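Local coordinates for RNA silencing suppressor p19 (Tomato bushy stunt virus, PDB 4J39), which suppresses RNA silencing as a homodimer that binds small interfering RNA duplexes and selects them by the length of their double-stranded region, at the interface of chains A and B. Residues are numbered along the deposited sequence; one frame, centred on the assembly and turned at random. Chains: chain A/B, RNA silencing suppressor p19.

The interface of chains A and B. Residues chain A 97, 99, 118, 121-122, 125; chain B 110, 113-114, 117.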
ATOM      1  N   VAL A  97      -6.818   4.400  -7.577  1.00 33.88           N
ATOM      2  CA  VAL A  97      -5.702   4.224  -6.692  1.00 33.18           C
ATOM      3  C   VAL A  97      -5.517   2.745  -6.300  1.00 32.53           C
ATOM      4  O   VAL A  97      -6.504   2.067  -5.978  1.00 31.91           O
ATOM      5  CB  VAL A  97      -5.667   5.184  -5.404  1.00 35.97           C
ATOM      6  CG1 VAL A  97      -6.672   6.462  -5.376  1.00 37.82           C
ATOM      7  CG2 VAL A  97      -4.973   4.651  -4.174  1.00 33.47           C
ATOM      8  N   ILE A  99      -3.219   0.135  -3.909  1.00 30.15           N
ATOM      9  CA  ILE A  99      -2.374  -0.094  -2.785  1.00 30.47           C
ATOM     10  C   ILE A  99      -1.863  -1.543  -2.792  1.00 30.42           C
ATOM     11  O   ILE A  99      -2.665  -2.505  -2.892  1.00 32.09           O
ATOM     12  CB  ILE A  99      -3.047   0.236  -1.449  1.00 28.49           C
ATOM     13  CG1 ILE A  99      -3.594   1.704  -1.532  1.00 30.99           C
ATOM     14  CG2 ILE A  99      -2.121   0.024  -0.270  1.00 31.64           C
ATOM     15  CD1 ILE A  99      -4.357   2.139  -0.190  1.00 31.15           C
ATOM     16  N   SER A 118      -5.377  -1.037   5.099  1.00 33.32           N
ATOM     17  CA  SER A 118      -5.324  -0.364   3.763  1.00 33.63           C
ATOM     18  C   SER A 118      -6.631  -0.412   3.021  1.00 31.18           C
ATOM     19  O   SER A 118      -7.110   0.555   2.419  1.00 31.22           O
ATOM     20  CB  SER A 118      -4.273  -1.088   2.896  1.00 34.51           C
ATOM     21  OG  SER A 118      -2.937  -0.889   3.352  1.00 39.47           O
ATOM     22  N   GLU A 121      -9.249   1.935   4.581  1.00 38.00           N
ATOM     23  CA  GLU A 121      -9.020   3.385   4.344  1.00 38.57           C
ATOM     24  C   GLU A 121      -9.289   3.734   2.913  1.00 36.57           C
ATOM     25  O   GLU A 121      -9.889   4.774   2.607  1.00 34.83           O
ATOM     26  CB  GLU A 121      -7.597   3.750   4.788  1.00 41.94           C
ATOM     27  CG  GLU A 121      -7.349   3.344   6.330  1.00 50.35           C
ATOM     28  CD  GLU A 121      -7.184   4.461   7.432  1.00 61.62           C
ATOM     29  OE1 GLU A 121      -6.311   5.377   7.300  1.00 65.19           O
ATOM     30  OE2 GLU A 121      -7.913   4.326   8.452  1.00 60.14           O
ATOM     31  N   LEU A 122      -8.915   2.833   1.978  1.00 31.52           N
ATOM     32  CA  LEU A 122      -9.213   3.104   0.579  1.00 30.71           C
ATOM     33  C   LEU A 122     -10.687   3.148   0.234  1.00 32.37           C
ATOM     34  O   LEU A 122     -11.194   4.019  -0.500  1.00 32.41           O
ATOM     35  CB  LEU A 122      -8.487   2.026  -0.321  1.00 29.31           C
ATOM     36  CG  LEU A 122      -8.599   2.272  -1.784  1.00 29.51           C
ATOM     37  CD1 LEU A 122      -8.168   3.726  -2.290  1.00 35.75           C
ATOM     38  CD2 LEU A 122      -7.800   1.165  -2.628  1.00 28.07           C
ATOM     39  N   LEU A 125     -12.328   6.395   1.554  1.00 48.11           N
ATOM     40  CA  LEU A 125     -11.726   7.675   1.185  1.00 53.75           C
ATOM     41  C   LEU A 125     -12.831   8.583   0.640  1.00 56.76           C
ATOM     42  O   LEU A 125     -13.633   8.158  -0.183  1.00 54.15           O
ATOM     43  CB  LEU A 125     -10.708   7.472   0.077  1.00 53.49           C
ATOM     44  CG  LEU A 125      -9.335   8.190  -0.038  1.00 56.02           C
ATOM     45  CD1 LEU A 125      -9.035   8.305  -1.592  1.00 52.01           C
ATOM     46  CD2 LEU A 125      -9.141   9.508   0.842  1.00 51.17           C
TER
ATOM     47  N   HIS B 110      -5.435  12.155  -4.145  1.00 37.74           N
ATOM     48  CA  HIS B 110      -5.901  10.923  -3.469  1.00 38.97           C
ATOM     49  C   HIS B 110      -4.708   9.981  -3.218  1.00 36.48           C
ATOM     50  O   HIS B 110      -4.670   9.313  -2.169  1.00 36.73           O
ATOM     51  CB  HIS B 110      -6.955  10.200  -4.314  1.00 40.34           C
ATOM     52  CG  HIS B 110      -8.285  10.876  -4.414  1.00 43.47           C
ATOM     53  ND1 HIS B 110      -8.823  11.677  -3.417  1.00 50.26           N
ATOM     54  CD2 HIS B 110      -9.245  10.764  -5.362  1.00 49.00           C
ATOM     55  CE1 HIS B 110     -10.030  12.087  -3.789  1.00 52.62           C
ATOM     56  NE2 HIS B 110     -10.312  11.533  -4.961  1.00 53.35           N
ATOM     57  N   GLU B 113      -3.147  11.240  -0.075  1.00 32.28           N
ATOM     58  CA  GLU B 113      -4.050  11.058   1.148  1.00 33.83           C
ATOM     59  C   GLU B 113      -3.881   9.606   1.603  1.00 32.91           C
ATOM     60  O   GLU B 113      -3.706   9.334   2.779  1.00 33.76           O
ATOM     61  CB  GLU B 113      -5.499  11.312   0.783  1.00 35.23           C
ATOM     62  CG  GLU B 113      -5.953  12.828   0.767  1.00 45.09           C
ATOM     63  CD  GLU B 113      -7.278  13.060  -0.068  1.00 53.32           C
ATOM     64  OE1 GLU B 113      -8.039  12.077  -0.305  1.00 56.58           O
ATOM     65  OE2 GLU B 113      -7.545  14.207  -0.524  1.00 58.73           O
ATOM     66  N   MET B 114      -3.856   8.690   0.633  1.00 34.01           N
ATOM     67  CA  MET B 114      -3.657   7.278   1.013  1.00 32.71           C
ATOM     68  C   MET B 114      -2.215   7.004   1.447  1.00 32.85           C
ATOM     69  O   MET B 114      -1.970   6.160   2.349  1.00 31.97           O
ATOM     70  CB  MET B 114      -4.052   6.301  -0.125  1.00 33.59           C
ATOM     71  CG  MET B 114      -5.516   6.333  -0.545  1.00 35.78           C
ATOM     72  SD  MET B 114      -6.604   6.045   0.942  1.00 37.20           S
ATOM     73  CE  MET B 114      -5.859   4.759   1.810  1.00 38.66           C
ATOM     74  N   ARG B 117      -1.632   8.144   5.165  1.00 30.84           N
ATOM     75  CA  ARG B 117      -2.414   7.240   6.055  1.00 34.24           C
ATOM     76  C   ARG B 117      -1.607   5.907   6.148  1.00 33.42           C
ATOM     77  O   ARG B 117      -1.341   5.366   7.245  1.00 36.38           O
ATOM     78  CB  ARG B 117      -3.833   6.997   5.506  0.90 34.09           C
ATOM     79  CG  ARG B 117      -4.797   8.173   5.516  0.90 41.26           C
ATOM     80  CD  ARG B 117      -6.267   7.790   5.094  0.90 45.56           C
ATOM     81  NE  ARG B 117      -7.265   8.882   5.053  0.90 51.51           N
ATOM     82  CZ  ARG B 117      -6.987  10.205   4.840  0.90 58.27           C
ATOM     83  NH1 ARG B 117      -5.733  10.717   4.634  0.90 58.74           N
ATOM     84  NH2 ARG B 117      -7.995  11.055   4.779  0.90 57.79           N
TER
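At one end of the homodimer interface of the p19 core, B:Met114 on helix 108-124 of chain B plugs into a groove of chain A lined by A:Ile99 and A:Val97 of strand 97-104, A:Glu121 and A:Leu122 of helix 108-124, and A:Leu125 just beyond that helix. The thioether chain leaves its helix beside the backbone N (chi1 -63°) and bends again at chi2 and chi3, which curls the terminal methyl in between strand and helix. Its CE lies 3.6 Å from CD1 of A:Ile99, the two side chains meeting at about a right angle, and touches the aliphatic CB of A:Glu121 and the backbone N of A:Leu122 from the helix side. The sulphur SD rests 3.6 Å from the branch carbon CG of A:Leu125, while CG of B:Met114 faces CG2 of A:Val97 and CD1 of A:Leu122.

A:Leu125 spreads its two methyls over side chains on one face of the chain B helix. CD1 sits 3.8 Å from ND1 of B:His110, whereas CD2 lies 4.2 Å above the guanidinium plane of B:Arg117, near its rim. CG1 of A:Val97 meets the same CB of B:His110 that CD1 of A:Leu125 touches, at 3.9 Å and with the valine and histidine side chains at about a right angle. Within chain B, the imidazole ND1 donates a hydrogen bond of 3.2 Å to the carboxylate OE1 of B:Glu113, nearly in the ring plane but 44° out of the carboxylate plane; this should restrain ring rotation beside the leucine.

No hydrogen bond or salt bridge crosses this patch, so apolar packing carries it, and the twofold axis repeats it with the chains exchanged. A:Glu121, bent at chi2, instead lays its carboxylate against the extended aliphatic stem of B:Arg117, where opposite charges may attract at longer range: OE1 of A:Glu121 stands 4.3 Å from NE of B:Arg117, with carboxylate and guanidinium planes 66° apart.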